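Local coordinates for putative host cell surface-exposed lipoprotein (Streptococcus phage TP-J34, PDB 4EQQ) that acts in superinfection exclusion as a lipoprotein ectodomain, probably at the host cell surface, with the tape measure protein of the infecting phage as its target, at residues Thr17-Ala22 with Asp52-Asn57; Lys64-Lys69 with Asp100-Asn105. One frame throughout, in Å; residues are numbered along the deposited sequence.

Contact 1 of 2, residues Thr17-Ala22 with Asp52-Asn57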
loop_
_atom_site.group_PDB
_atom_site.type_symbol
_atom_site.label_atom_id
_atom_site.label_comp_id
_atom_site.label_asym_id
_atom_site.label_seq_id
_atom_site.Cartn_x
_atom_site.Cartn_y
_atom_site.Cartn_z
ATOM N N THR A 17 20.500 -9.247 -1.977
ATOM C CA THR A 17 19.161 -9.843 -2.028
ATOM C C THR A 17 18.151 -8.865 -1.388
ATOM O O THR A 17 17.028 -8.725 -1.888
ATOM C CB THR A 17 19.189 -11.263 -1.409
ATOM O OG1 THR A 17 20.198 -12.007 -2.088
ATOM C CG2 THR A 17 17.884 -12.021 -1.608
ATOM N N ALA A 18 18.549 -8.189 -0.278
ATOM C CA ALA A 18 17.687 -7.205 0.377
ATOM C C ALA A 18 17.403 -6.023 -0.568
ATOM O O ALA A 18 16.271 -5.550 -0.603
ATOM C CB ALA A 18 18.308 -6.721 1.684
ATOM N N VAL A 19 18.414 -5.575 -1.357
ATOM C CA VAL A 19 18.269 -4.490 -2.342
ATOM C C VAL A 19 17.223 -4.893 -3.414
ATOM O O VAL A 19 16.345 -4.101 -3.768
ATOM C CB VAL A 19 19.641 -4.103 -2.973
ATOM C CG1 VAL A 19 19.457 -3.361 -4.306
ATOM C CG2 VAL A 19 20.476 -3.262 -1.993
ATOM N N SER A 20 17.319 -6.131 -3.898
ATOM C CA SER A 20 16.388 -6.684 -4.896
ATOM C C SER A 20 14.949 -6.678 -4.326
ATOM O O SER A 20 14.003 -6.254 -5.000
ATOM C CB SER A 20 16.815 -8.111 -5.250
ATOM O OG SER A 20 15.888 -8.655 -6.172
ATOM N N LYS A 21 14.802 -7.120 -3.069
ATOM C CA LYS A 21 13.517 -7.154 -2.380
ATOM C C LYS A 21 12.978 -5.718 -2.143
ATOM O O LYS A 21 11.803 -5.468 -2.384
ATOM C CB LYS A 21 13.648 -7.941 -1.060
ATOM C CG LYS A 21 12.345 -8.191 -0.305
ATOM C CD LYS A 21 11.214 -8.851 -1.146
ATOM C CE LYS A 21 11.460 -10.306 -1.469
ATOM N NZ LYS A 21 10.237 -10.966 -1.997
ATOM N N ALA A 22 13.856 -4.773 -1.732
ATOM C CA ALA A 22 13.486 -3.369 -1.502
ATOM C C ALA A 22 12.906 -2.740 -2.788
ATOM O O ALA A 22 11.884 -2.054 -2.727
ATOM C CB ALA A 22 14.692 -2.573 -1.017
ATOM N N ASP A 52 18.977 -1.605 6.720
ATOM C CA ASP A 52 19.526 -0.243 6.722
ATOM C C ASP A 52 20.328 0.016 5.440
ATOM O O ASP A 52 20.199 1.086 4.858
ATOM C CB ASP A 52 20.411 0.011 7.960
ATOM C CG ASP A 52 19.662 0.052 9.288
ATOM O OD1 ASP A 52 18.391 0.083 9.270
ATOM O OD2 ASP A 52 20.325 0.002 10.328
ATOM N N TYR A 53 21.109 -0.971 4.980
ATOM C CA TYR A 53 21.854 -0.841 3.724
ATOM C C TYR A 53 20.885 -0.748 2.535
ATOM O O TYR A 53 21.037 0.140 1.692
ATOM C CB TYR A 53 22.799 -2.035 3.519
ATOM C CG TYR A 53 23.520 -1.995 2.185
ATOM C CD1 TYR A 53 24.681 -1.238 2.026
ATOM C CD2 TYR A 53 23.039 -2.698 1.086
ATOM C CE1 TYR A 53 25.334 -1.175 0.796
ATOM C CE2 TYR A 53 23.676 -2.630 -0.152
ATOM C CZ TYR A 53 24.833 -1.879 -0.287
ATOM O OH TYR A 53 25.493 -1.839 -1.490
ATOM N N ALA A 54 19.922 -1.692 2.444
ATOM C CA ALA A 54 18.957 -1.723 1.340
ATOM C C ALA A 54 18.116 -0.435 1.182
ATOM O O ALA A 54 17.965 0.047 0.066
ATOM C CB ALA A 54 18.047 -2.944 1.456
ATOM N N VAL A 55 17.612 0.150 2.277
ATOM C CA VAL A 55 16.770 1.366 2.157
ATOM C C VAL A 55 17.493 2.575 1.552
ATOM O O VAL A 55 16.843 3.406 0.922
ATOM C CB VAL A 55 15.980 1.737 3.437
ATOM C CG1 VAL A 55 15.048 0.597 3.862
ATOM C CG2 VAL A 55 16.919 2.165 4.570
ATOM N N GLU A 56 18.831 2.631 1.698
ATOM C CA GLU A 56 19.688 3.715 1.189
ATOM C C GLU A 56 20.352 3.432 -0.158
ATOM O O GLU A 56 20.789 4.376 -0.832
ATOM C CB GLU A 56 20.808 4.035 2.222
ATOM C CG GLU A 56 20.313 4.664 3.525
ATOM C CD GLU A 56 19.646 6.024 3.429
ATOM O OE1 GLU A 56 19.729 6.674 2.361
ATOM O OE2 GLU A 56 19.055 6.453 4.443
ATOM N N ASN A 57 20.470 2.142 -0.532
ATOM C CA ASN A 57 21.238 1.710 -1.696
ATOM C C ASN A 57 20.468 0.972 -2.788
ATOM O O ASN A 57 21.069 0.225 -3.564
ATOM C CB ASN A 57 22.453 0.900 -1.197
ATOM C CG ASN A 57 23.415 1.738 -0.379
ATOM O OD1 ASN A 57 24.216 2.494 -0.926
ATOM N ND2 ASN A 57 23.328 1.656 0.949
#

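Contact 2 of 2, residues Lys64-Lys69 with Asp100-Asn105. With SO4 (sulfate ion), chain D.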
loop_
_atom_site.group_PDB
_atom_site.type_symbol
_atom_site.label_atom_id
_atom_site.label_comp_id
_atom_site.label_asym_id
_atom_site.label_seq_id
_atom_site.Cartn_x
_atom_site.Cartn_y
_atom_site.Cartn_z
ATOM N N LYS A 64 8.998 10.360 -4.886
ATOM C CA LYS A 64 8.108 9.679 -5.842
ATOM C C LYS A 64 7.229 8.643 -5.097
ATOM O O LYS A 64 6.048 8.497 -5.421
ATOM C CB LYS A 64 8.953 9.041 -6.957
ATOM C CG LYS A 64 8.287 7.926 -7.758
ATOM C CD LYS A 64 7.285 8.445 -8.755
ATOM C CE LYS A 64 6.868 7.373 -9.724
ATOM N NZ LYS A 64 5.935 7.927 -10.725
ATOM N N GLN A 65 7.798 7.951 -4.089
ATOM C CA GLN A 65 7.039 6.999 -3.269
ATOM C C GLN A 65 5.911 7.741 -2.538
ATOM O O GLN A 65 4.793 7.245 -2.479
ATOM C CB GLN A 65 7.949 6.310 -2.224
ATOM C CG GLN A 65 9.002 5.380 -2.806
ATOM C CD GLN A 65 8.390 4.241 -3.565
ATOM O OE1 GLN A 65 8.513 4.147 -4.777
ATOM N NE2 GLN A 65 7.724 3.351 -2.869
ATOM N N ALA A 66 6.227 8.922 -1.957
ATOM C CA ALA A 66 5.249 9.749 -1.237
ATOM C C ALA A 66 4.148 10.205 -2.183
ATOM O O ALA A 66 2.981 10.161 -1.807
ATOM C CB ALA A 66 5.930 10.953 -0.600
ATOM N N LEU A 67 4.517 10.655 -3.397
ATOM C CA LEU A 67 3.544 11.097 -4.405
ATOM C C LEU A 67 2.570 9.956 -4.769
ATOM O O LEU A 67 1.360 10.175 -4.804
ATOM C CB LEU A 67 4.269 11.641 -5.669
ATOM C CG LEU A 67 3.384 12.057 -6.861
ATOM C CD1 LEU A 67 2.261 13.036 -6.431
ATOM C CD2 LEU A 67 4.226 12.639 -7.984
ATOM N N GLU A 68 3.103 8.752 -5.036
ATOM C CA GLU A 68 2.283 7.586 -5.379
ATOM C C GLU A 68 1.345 7.204 -4.221
ATOM O O GLU A 68 0.167 6.915 -4.450
ATOM C CB GLU A 68 3.157 6.403 -5.848
ATOM C CG GLU A 68 3.842 6.622 -7.200
ATOM C CD GLU A 68 2.960 7.149 -8.323
ATOM O OE1 GLU A 68 3.253 8.247 -8.851
ATOM O OE2 GLU A 68 1.919 6.513 -8.603
ATOM N N LYS A 69 1.839 7.275 -2.979
ATOM C CA LYS A 69 0.992 6.985 -1.817
ATOM C C LYS A 69 -0.095 8.070 -1.663
ATOM O O LYS A 69 -1.239 7.755 -1.341
ATOM C CB LYS A 69 1.828 6.860 -0.522
ATOM C CG LYS A 69 1.057 6.176 0.612
ATOM C CD LYS A 69 0.697 4.710 0.258
ATOM C CE LYS A 69 -0.195 4.049 1.280
ATOM N NZ LYS A 69 0.468 3.965 2.611
ATOM N N ASP A 100 5.339 17.181 1.492
ATOM C CA ASP A 100 5.048 18.481 0.874
ATOM C C ASP A 100 5.104 18.362 -0.639
ATOM O O ASP A 100 4.196 18.843 -1.317
ATOM C CB ASP A 100 6.015 19.579 1.371
ATOM C CG ASP A 100 5.871 19.955 2.839
ATOM O OD1 ASP A 100 4.814 19.632 3.443
ATOM O OD2 ASP A 100 6.831 20.528 3.397
ATOM N N TYR A 101 6.148 17.678 -1.164
ATOM C CA TYR A 101 6.292 17.436 -2.600
ATOM C C TYR A 101 5.092 16.617 -3.124
ATOM O O TYR A 101 4.526 16.943 -4.177
ATOM C CB TYR A 101 7.617 16.705 -2.898
ATOM C CG TYR A 101 7.687 16.149 -4.302
ATOM C CD1 TYR A 101 8.040 16.958 -5.380
ATOM C CD2 TYR A 101 7.358 14.820 -4.561
ATOM C CE1 TYR A 101 8.046 16.463 -6.687
ATOM C CE2 TYR A 101 7.377 14.309 -5.862
ATOM C CZ TYR A 101 7.728 15.133 -6.919
ATOM O OH TYR A 101 7.751 14.628 -8.193
ATOM N N ALA A 102 4.702 15.561 -2.384
ATOM C CA ALA A 102 3.585 14.705 -2.798
ATOM C C ALA A 102 2.295 15.518 -2.976
ATOM O O ALA A 102 1.649 15.428 -4.027
ATOM C CB ALA A 102 3.360 13.594 -1.766
ATOM N N VAL A 103 1.914 16.293 -1.939
ATOM C CA VAL A 103 0.660 17.048 -1.953
ATOM C C VAL A 103 0.627 18.208 -2.953
ATOM O O VAL A 103 -0.430 18.503 -3.511
ATOM C CB VAL A 103 0.069 17.370 -0.549
ATOM C CG1 VAL A 103 -0.110 16.095 0.280
ATOM C CG2 VAL A 103 0.927 18.366 0.200
ATOM N N ALA A 104 1.792 18.802 -3.238
ATOM C CA ALA A 104 1.926 19.878 -4.232
ATOM C C ALA A 104 1.667 19.329 -5.655
ATOM O O ALA A 104 1.357 20.095 -6.566
ATOM C CB ALA A 104 3.315 20.490 -4.146
ATOM N N ASN A 105 1.768 17.997 -5.826
ATOM C CA ASN A 105 1.560 17.314 -7.103
ATOM C C ASN A 105 0.271 16.504 -7.189
ATOM O O ASN A 105 0.111 15.704 -8.107
ATOM C CB ASN A 105 2.795 16.504 -7.500
ATOM C CG ASN A 105 3.993 17.373 -7.792
ATOM O OD1 ASN A 105 4.835 17.630 -6.923
ATOM N ND2 ASN A 105 4.074 17.863 -9.020
HETATM S S SO4 D . 0.698 0.723 4.211
HETATM O O1 SO4 D . 1.812 0.284 3.360
HETATM O O2 SO4 D . -0.188 1.604 3.462
HETATM O O3 SO4 D . -0.074 -0.443 4.651
HETATM O O4 SO4 D . 1.231 1.428 5.384
#

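Contact 1 of 2, residues Thr17-Ala22 with Asp52-Asn57
Helix segments 17-22 and 52-57 pass each other at 53° between their N-to-C directions, with axes 8.5 Å apart, and the backbones come nearest at Val19 and Ala54. Both lie in the first of two parts of the chain that belong to the host cell surface-exposed lipoprotein family. Helix 33-42 comes between them in the chain, an arrangement consistent with the helix-turn-helix fold. Ala54 points toward helix 13-28. Ala54 CB sits over the backbone between Ala18 and Val19, 3.7 Å from Ala18 C. Two alanine methyls flank it one turn apart. Ala18 CB meets Ala54 CB at 3.8 Å, and Ala22 CB meets the same methyl of Ala54 at 4.2 Å. Such small side chains allow the helices to lie close. Leu40 of helix 33-42 also touches Ala54, so the middle helix packs against this interface.

Val19 adds a contact with Tyr53. Its CG1 is anti to the backbone N. Val19 CG2 therefore stands beside that N and reaches the Tyr53 ring, 3.7 Å from Tyr53 CE2. The methyl comes to the ring obliquely. Tyr53 has CG anti to its own backbone N (chi1 176°), which brings its ring nearer to helix 13-28, where Tyr15 also meets it. No hydrogen bond joins the two segments; the contact is buried and apolar.

Polar order is kept within segment 52-57. The Asn57 amide folds back over the Tyr53 ring, with Asn57 ND2 3.3 Å above the ring plane and offset toward the rim. Asn57 ND2 also donates to Tyr53 O at 2.8 Å. The N-H to acceptor angle is 159°, and the donor lies in the carbonyl plane on a lone pair.

Contact 2 of 2, residues Lys64-Lys69 with Asp100-Asn105
Lys64 opens the segment and points away from helix 96-104. Lys64 NZ turns to Glu68 one turn on, forming a salt bridge with a weak hydrogen bond, 3.3 Å from Glu68 OE1. Ala66 points toward the partner helix, and its CB meets Ala102 CB at 3.9 Å. Ala102 CB also lies 3.5 Å from Ala66 O, so its methyl rests on the backbone of helix 62-77. Leu67 has CG anti to the backbone N (chi1 176°), which brings its branched end nearer to segment 100-105. Leu67 CD1 reaches Ala102 O at 3.4 Å and Asn105 CB at 3.7 Å. Leu67 CB approaches the Tyr101 ring obliquely, 4.1 Å from Tyr101 CE2, while CD2 lies near the hydroxyl.

Both helices belong to the second lipoprotein-family part of the chain, again consistent with the helix-turn-helix fold. The axes of segments 64-69 and 100-104 run at 47° to each other, 7.9 Å apart at closest approach. Leu88 of the intervening helix 81-91 also touches Ala102. Glu68 OE1 has a second cationic partner in Lys71. The Lys69 chain, bent at chi2 and chi4, runs off to a separate polar cluster. Its NZ forms a salt bridge to Asp92 and a hydrogen bond to Tyr73 OH. It also donates to a sulfate, probably from the crystallisation liquor, which Lys69 and Gln72 of the second subunit bind too; Lys69 NZ to sulfate O2 is 2.6 Å.

Contacts 1 and 2 are similar joints in successive parts of the chain. Each packs one helix on the helix two further along, and they share no helix. They lie on opposite sides of the chain's centre, with centres about 22 Å apart. Nearest atoms are about 7 Å apart, so the two do not touch. Both crossings are negative. Two alanines meet Ala54 in contact 1; one meets Ala102 in contact 2. Contact 1 is buried, with a valine beside a buried tyrosine. Contact 2 is partly buried, with a larger leucine beside an exposed tyrosine. Both have salt bridges outside the interface. Contact 2 alone has one within a segment, Lys64-Glu68. Its sulfate, held by Lys69 of both subunits, sits apart from the helix contact.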